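Local coordinates for protein leucine aminopeptidase 1 (Caenorhabditis elegans, PDB 2HC9) that releases N-terminal amino acids, preferably leucine, from peptides as a two-zinc M17 aminopeptidase, and probably serves as a digestive enzyme, at residues L163-E168 against V290-S295; V194-A199 against G281-Y286. The protein carries 1 engineered substitution. One frame throughout, in Å; residues are numbered along the deposited sequence. Where two conformers were deposited one is given.

Contact 1: residues L163-E168 against V290-S295; sequences LTDLSE and VKHGFS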
loop_
_atom_site.group_PDB
_atom_site.type_symbol
_atom_site.label_atom_id
_atom_site.label_comp_id
_atom_site.label_asym_id
_atom_site.label_seq_id
_atom_site.Cartn_x
_atom_site.Cartn_y
_atom_site.Cartn_z
ATOM N N LEU A 163 39.371 -14.279 -27.294
ATOM C CA LEU A 163 38.703 -13.022 -26.928
ATOM C C LEU A 163 37.583 -12.672 -27.917
ATOM O O LEU A 163 36.560 -12.117 -27.540
ATOM C CB LEU A 163 39.736 -11.885 -26.844
ATOM C CG LEU A 163 40.720 -12.011 -25.663
ATOM C CD1 LEU A 163 41.913 -11.038 -25.860
ATOM C CD2 LEU A 163 40.029 -11.725 -24.317
ATOM N N THR A 164 37.777 -13.003 -29.194
ATOM C CA THR A 164 36.701 -12.853 -30.170
ATOM C C THR A 164 35.520 -13.778 -29.837
ATOM O O THR A 164 34.356 -13.374 -29.929
ATOM C CB THR A 164 37.252 -13.155 -31.591
ATOM O OG1 THR A 164 38.324 -12.240 -31.857
ATOM C CG2 THR A 164 36.177 -13.006 -32.660
ATOM N N ASP A 165 35.830 -15.026 -29.474
ATOM C CA ASP A 165 34.801 -15.985 -29.069
ATOM C C ASP A 165 34.127 -15.551 -27.771
ATOM O O ASP A 165 32.911 -15.724 -27.608
ATOM C CB ASP A 165 35.418 -17.357 -28.873
ATOM C CG ASP A 165 35.721 -18.064 -30.195
ATOM O OD1 ASP A 165 35.091 -17.733 -31.218
ATOM O OD2 ASP A 165 36.577 -18.960 -30.189
ATOM N N LEU A 166 34.911 -15.011 -26.846
ATOM C CA LEU A 166 34.324 -14.513 -25.601
ATOM C C LEU A 166 33.396 -13.324 -25.876
ATOM O O LEU A 166 32.281 -13.263 -25.340
ATOM C CB LEU A 166 35.418 -14.098 -24.615
ATOM C CG LEU A 166 34.881 -13.471 -23.312
ATOM C CD1 LEU A 166 34.050 -14.506 -22.530
ATOM C CD2 LEU A 166 36.053 -12.939 -22.484
ATOM N N SER A 167 33.847 -12.396 -26.717
ATOM C CA SER A 167 32.992 -11.288 -27.142
ATOM C C SER A 167 31.670 -11.787 -27.706
ATOM O O SER A 167 30.617 -11.231 -27.405
ATOM C CB SER A 167 33.695 -10.407 -28.181
ATOM O OG SER A 167 34.838 -9.775 -27.626
ATOM N N GLU A 168 31.729 -12.816 -28.544
ATOM C CA GLU A 168 30.508 -13.399 -29.106
ATOM C C GLU A 168 29.652 -14.018 -28.009
ATOM O O GLU A 168 28.439 -13.843 -27.995
ATOM C CB GLU A 168 30.853 -14.430 -30.198
ATOM C CG GLU A 168 29.646 -15.253 -30.712
ATOM C CD GLU A 168 28.642 -14.455 -31.572
ATOM O OE1 GLU A 168 28.722 -13.220 -31.690
ATOM O OE2 GLU A 168 27.726 -15.087 -32.134
ATOM N N VAL A 290 34.242 -24.811 -24.631
ATOM C CA VAL A 290 34.340 -26.016 -25.475
ATOM C C VAL A 290 35.024 -25.683 -26.811
ATOM O O VAL A 290 35.656 -26.548 -27.430
ATOM C CB VAL A 290 32.954 -26.734 -25.638
ATOM C CG1 VAL A 290 33.028 -27.870 -26.691
ATOM C CG2 VAL A 290 32.544 -27.348 -24.285
ATOM N N LYS A 291 34.945 -24.418 -27.225
ATOM C CA LYS A 291 35.637 -23.977 -28.439
ATOM C C LYS A 291 37.149 -23.995 -28.282
ATOM O O LYS A 291 37.892 -23.897 -29.274
ATOM C CB LYS A 291 35.170 -22.581 -28.853
ATOM C CG LYS A 291 33.769 -22.555 -29.445
ATOM C CD LYS A 291 33.318 -21.112 -29.628
ATOM C CE LYS A 291 31.987 -21.045 -30.366
ATOM N NZ LYS A 291 32.158 -21.465 -31.780
ATOM N N HIS A 292 37.614 -24.120 -27.046
ATOM C CA HIS A 292 39.039 -23.986 -26.806
ATOM C C HIS A 292 39.672 -25.166 -26.084
ATOM O O HIS A 292 40.461 -24.996 -25.158
ATOM C CB HIS A 292 39.337 -22.621 -26.197
ATOM C CG HIS A 292 39.084 -21.503 -27.158
ATOM N ND1 HIS A 292 40.036 -21.075 -28.055
ATOM C CD2 HIS A 292 37.966 -20.782 -27.419
ATOM C CE1 HIS A 292 39.522 -20.127 -28.822
ATOM N NE2 HIS A 292 38.268 -19.927 -28.455
ATOM N N GLY A 293 39.347 -26.364 -26.555
ATOM C CA GLY A 293 40.061 -27.563 -26.156
ATOM C C GLY A 293 39.862 -27.900 -24.686
ATOM O O GLY A 293 40.809 -28.260 -23.988
ATOM N N PHE A 294 38.633 -27.769 -24.207
ATOM C CA PHE A 294 38.361 -27.977 -22.784
ATOM C C PHE A 294 38.610 -29.438 -22.375
ATOM O O PHE A 294 38.004 -30.378 -22.921
ATOM C CB PHE A 294 36.918 -27.598 -22.435
ATOM C CG PHE A 294 36.676 -27.436 -20.948
ATOM C CD1 PHE A 294 37.038 -26.248 -20.295
ATOM C CD2 PHE A 294 36.052 -28.448 -20.213
ATOM C CE1 PHE A 294 36.807 -26.084 -18.910
ATOM C CE2 PHE A 294 35.817 -28.292 -18.841
ATOM C CZ PHE A 294 36.200 -27.109 -18.193
ATOM N N SER A 295 39.494 -29.609 -21.404
ATOM C CA SER A 295 40.150 -30.891 -21.177
ATOM C C SER A 295 39.387 -31.773 -20.174
ATOM O O SER A 295 39.746 -32.935 -19.974
ATOM C CB SER A 295 41.576 -30.670 -20.676
ATOM O OG SER A 295 41.563 -30.130 -19.366
HETATM O O HOH W 1 33.922 -19.634 -33.160
#
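Asp165, on a turn of helix 157-178, faces Lys291 and His292 in the loop that leaves helix 277-290, and the backbones come nearest between the CA atoms of Asp165 and Lys291, 8.1 Å apart. The gap is bridged by side chains. His292 donates from NE2 to OD2 of Asp165 over 2.6 Å, a short but bent bond with an N-H...O angle of 145°. OD2 receives it on its anti lone pair, turned away from OD1, and lies somewhat out of the imidazole plane; carboxylate and ring are twisted 57° apart. With NE2 as donor and a carboxylate beside it, the imidazole may be inclined to take up a second proton. Lys291 was deposited in two conformers, so its share is less certain. In one of them its aliphatic chain lies beside the same carboxylate, CD 3.9 Å from CG of Asp165, and NZ of Lys291 ends 4.8 Å from OD1 of Asp165, too far for a direct salt bridge. In this conformer one water can span that distance, donating to OD1 of Asp165 and accepting from NZ of Lys291. Val486, near the C terminus, also touches His292, and Ser485 hydrogen-bonds to its backbone. Far from the annotated zinc site, this His-carboxylate hydrogen bond joins helix 157-178 to the loop between helix 277-290 and strand 297-307 of the catalytic domain.

Contact 2: residues V194-A199 against G281-Y286; sequences VKVGNA and GMLEAY
The first torsions of Val196 (chi1 169°, CG1 anti to the backbone N) and Leu283 (chi1 176°, CG likewise anti) point the valine methyls and the leucine end into the space between two helices. CD1 of Leu283 makes the closest approach, 3.7 Å from CB of Val196. CD1 of Leu283 also lies 3.8 Å from CG1 of Val196 and slightly farther from CG2, while CD2 of Leu283 reaches only CG2. The two side chains therefore mesh at a slant, with one leucine methyl set against the fork of the valine. Two further residues of helix 277-290 border Val196. CG1 of Val196 sits at the edge of the Tyr286 ring, near its plane, 4.4 Å from CD2 of Tyr286, and the OH of Tyr286 is hydrogen-bonded to Ser202 beyond the end of helix 186-199. Glu284 brings OE2 to 4.2 Å from CG2 of Val196, a loose contact between a carboxylate and a methyl. Leu283 also packs on Leu236 and Leu302 of the central sheet, and an alanine here would probably leave a gap between Val196 and those strands, depriving the valine of its main apolar partner. The axes of segments 194-199 and 281-286 approach to 10.5 Å at an angle of 12°, nearly parallel, and the side chains just described meet between them. Neighbouring, nearly parallel helices layered on a mixed beta-sheet are characteristic of the alpha/beta catalytic domain of M17 aminopeptidases.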
loop_
_atom_site.group_PDB
_atom_site.type_symbol
_atom_site.label_atom_id
_atom_site.label_comp_id
_atom_site.label_asym_id
_atom_site.label_seq_id
_atom_site.Cartn_x
_atom_site.Cartn_y
_atom_site.Cartn_z
ATOM N N VAL A 194 20.195 -26.039 -28.512
ATOM C CA VAL A 194 20.500 -27.140 -29.446
ATOM C C VAL A 194 21.472 -26.704 -30.569
ATOM O O VAL A 194 22.361 -27.470 -30.966
ATOM C CB VAL A 194 19.222 -27.813 -29.995
ATOM C CG1 VAL A 194 19.565 -28.837 -31.133
ATOM C CG2 VAL A 194 18.490 -28.524 -28.860
ATOM N N LYS A 195 21.334 -25.468 -31.041
ATOM C CA LYS A 195 22.296 -24.917 -32.005
ATOM C C LYS A 195 23.724 -24.924 -31.468
ATOM O O LYS A 195 24.643 -25.335 -32.161
ATOM C CB LYS A 195 21.903 -23.490 -32.396
ATOM C CG LYS A 195 20.778 -23.444 -33.390
ATOM C CD LYS A 195 20.471 -21.989 -33.811
ATOM C CE LYS A 195 21.493 -21.507 -34.832
ATOM N NZ LYS A 195 21.269 -20.087 -35.234
ATOM N N VAL A 196 23.903 -24.466 -30.230
ATOM C CA VAL A 196 25.211 -24.506 -29.576
ATOM C C VAL A 196 25.654 -25.973 -29.367
ATOM O O VAL A 196 26.823 -26.314 -29.596
ATOM C CB VAL A 196 25.194 -23.737 -28.211
ATOM C CG1 VAL A 196 26.490 -24.005 -27.410
ATOM C CG2 VAL A 196 24.960 -22.234 -28.437
ATOM N N GLY A 197 24.714 -26.825 -28.956
ATOM C CA GLY A 197 24.960 -28.276 -28.846
ATOM C C GLY A 197 25.546 -28.855 -30.137
ATOM O O GLY A 197 26.520 -29.623 -30.097
ATOM N N ASN A 198 24.952 -28.490 -31.270
ATOM C CA ASN A 198 25.418 -28.990 -32.564
ATOM C C ASN A 198 26.803 -28.428 -32.902
ATOM O O ASN A 198 27.701 -29.186 -33.296
ATOM C CB ASN A 198 24.399 -28.695 -33.679
ATOM C CG ASN A 198 23.370 -29.818 -33.858
ATOM O OD1 ASN A 198 23.618 -30.791 -34.568
ATOM N ND2 ASN A 198 22.206 -29.671 -33.236
ATOM N N ALA A 199 26.976 -27.117 -32.733
ATOM C CA ALA A 199 28.246 -26.431 -33.060
ATOM C C ALA A 199 29.413 -26.975 -32.254
ATOM O O ALA A 199 30.546 -27.051 -32.745
ATOM C CB ALA A 199 28.124 -24.915 -32.848
ATOM N N GLY A 281 23.668 -17.383 -19.785
ATOM C CA GLY A 281 25.089 -17.218 -19.415
ATOM C C GLY A 281 25.820 -18.554 -19.311
ATOM O O GLY A 281 26.977 -18.667 -19.744
ATOM N N MET A 282 25.154 -19.580 -18.778
ATOM C CA MET A 282 25.770 -20.923 -18.686
ATOM C C MET A 282 25.978 -21.532 -20.083
ATOM O O MET A 282 27.046 -22.091 -20.377
ATOM C CB MET A 282 24.927 -21.883 -17.819
ATOM C CG MET A 282 24.937 -21.532 -16.297
ATOM S SD MET A 282 26.603 -21.176 -15.680
ATOM C CE MET A 282 26.639 -22.061 -14.110
ATOM N N LEU A 283 24.961 -21.413 -20.931
ATOM C CA LEU A 283 25.049 -21.884 -22.326
ATOM C C LEU A 283 26.226 -21.251 -23.060
ATOM O O LEU A 283 27.001 -21.943 -23.757
ATOM C CB LEU A 283 23.748 -21.525 -23.065
ATOM C CG LEU A 283 23.724 -21.858 -24.564
ATOM C CD1 LEU A 283 23.903 -23.372 -24.729
ATOM C CD2 LEU A 283 22.471 -21.320 -25.262
ATOM N N GLU A 284 26.363 -19.930 -22.933
ATOM C CA GLU A 284 27.413 -19.224 -23.665
ATOM C C GLU A 284 28.791 -19.367 -23.053
ATOM O O GLU A 284 29.793 -19.332 -23.772
ATOM C CB GLU A 284 27.041 -17.750 -23.897
ATOM C CG GLU A 284 25.705 -17.590 -24.667
ATOM C CD GLU A 284 25.763 -18.130 -26.105
ATOM O OE1 GLU A 284 26.867 -18.156 -26.688
ATOM O OE2 GLU A 284 24.687 -18.482 -26.650
ATOM N N ALA A 285 28.851 -19.569 -21.734
ATOM C CA ALA A 285 30.107 -20.017 -21.094
ATOM C C ALA A 285 30.562 -21.376 -21.608
ATOM O O ALA A 285 31.736 -21.560 -21.902
ATOM C CB ALA A 285 29.976 -20.073 -19.552
ATOM N N TYR A 286 29.636 -22.331 -21.666
ATOM C CA TYR A 286 29.921 -23.671 -22.162
ATOM C C TYR A 286 30.471 -23.558 -23.582
ATOM O O TYR A 286 31.479 -24.179 -23.912
ATOM C CB TYR A 286 28.629 -24.490 -22.144
ATOM C CG TYR A 286 28.720 -25.896 -22.715
ATOM C CD1 TYR A 286 29.053 -26.973 -21.893
ATOM C CD2 TYR A 286 28.452 -26.147 -24.078
ATOM C CE1 TYR A 286 29.120 -28.254 -22.379
ATOM C CE2 TYR A 286 28.507 -27.453 -24.587
ATOM C CZ TYR A 286 28.833 -28.497 -23.725
ATOM O OH TYR A 286 28.904 -29.789 -24.185
#

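In the fold
From the N terminus the chain first completes the sheet of the N-terminal domain, whose strand 3-8 packs against helix 157-178. That helix supplies the first half of contact 1, and helix 186-199, next in order, the first half of contact 2. The chain then builds strands 203-208, 232-238 and 246-254 before helix 277-290 returns to helix 186-199, closing contact 2. The loop after it closes contact 1, so the loop of contact 2 sits wholly within the longer one, without crossing. The centres lie about 11 Å apart. Contact 1 ties helix 157-178 to the loop leaving helix 277-290; contact 2 ties helix 186-199 to helix 277-290, which packs on strands 232-238 and 297-307.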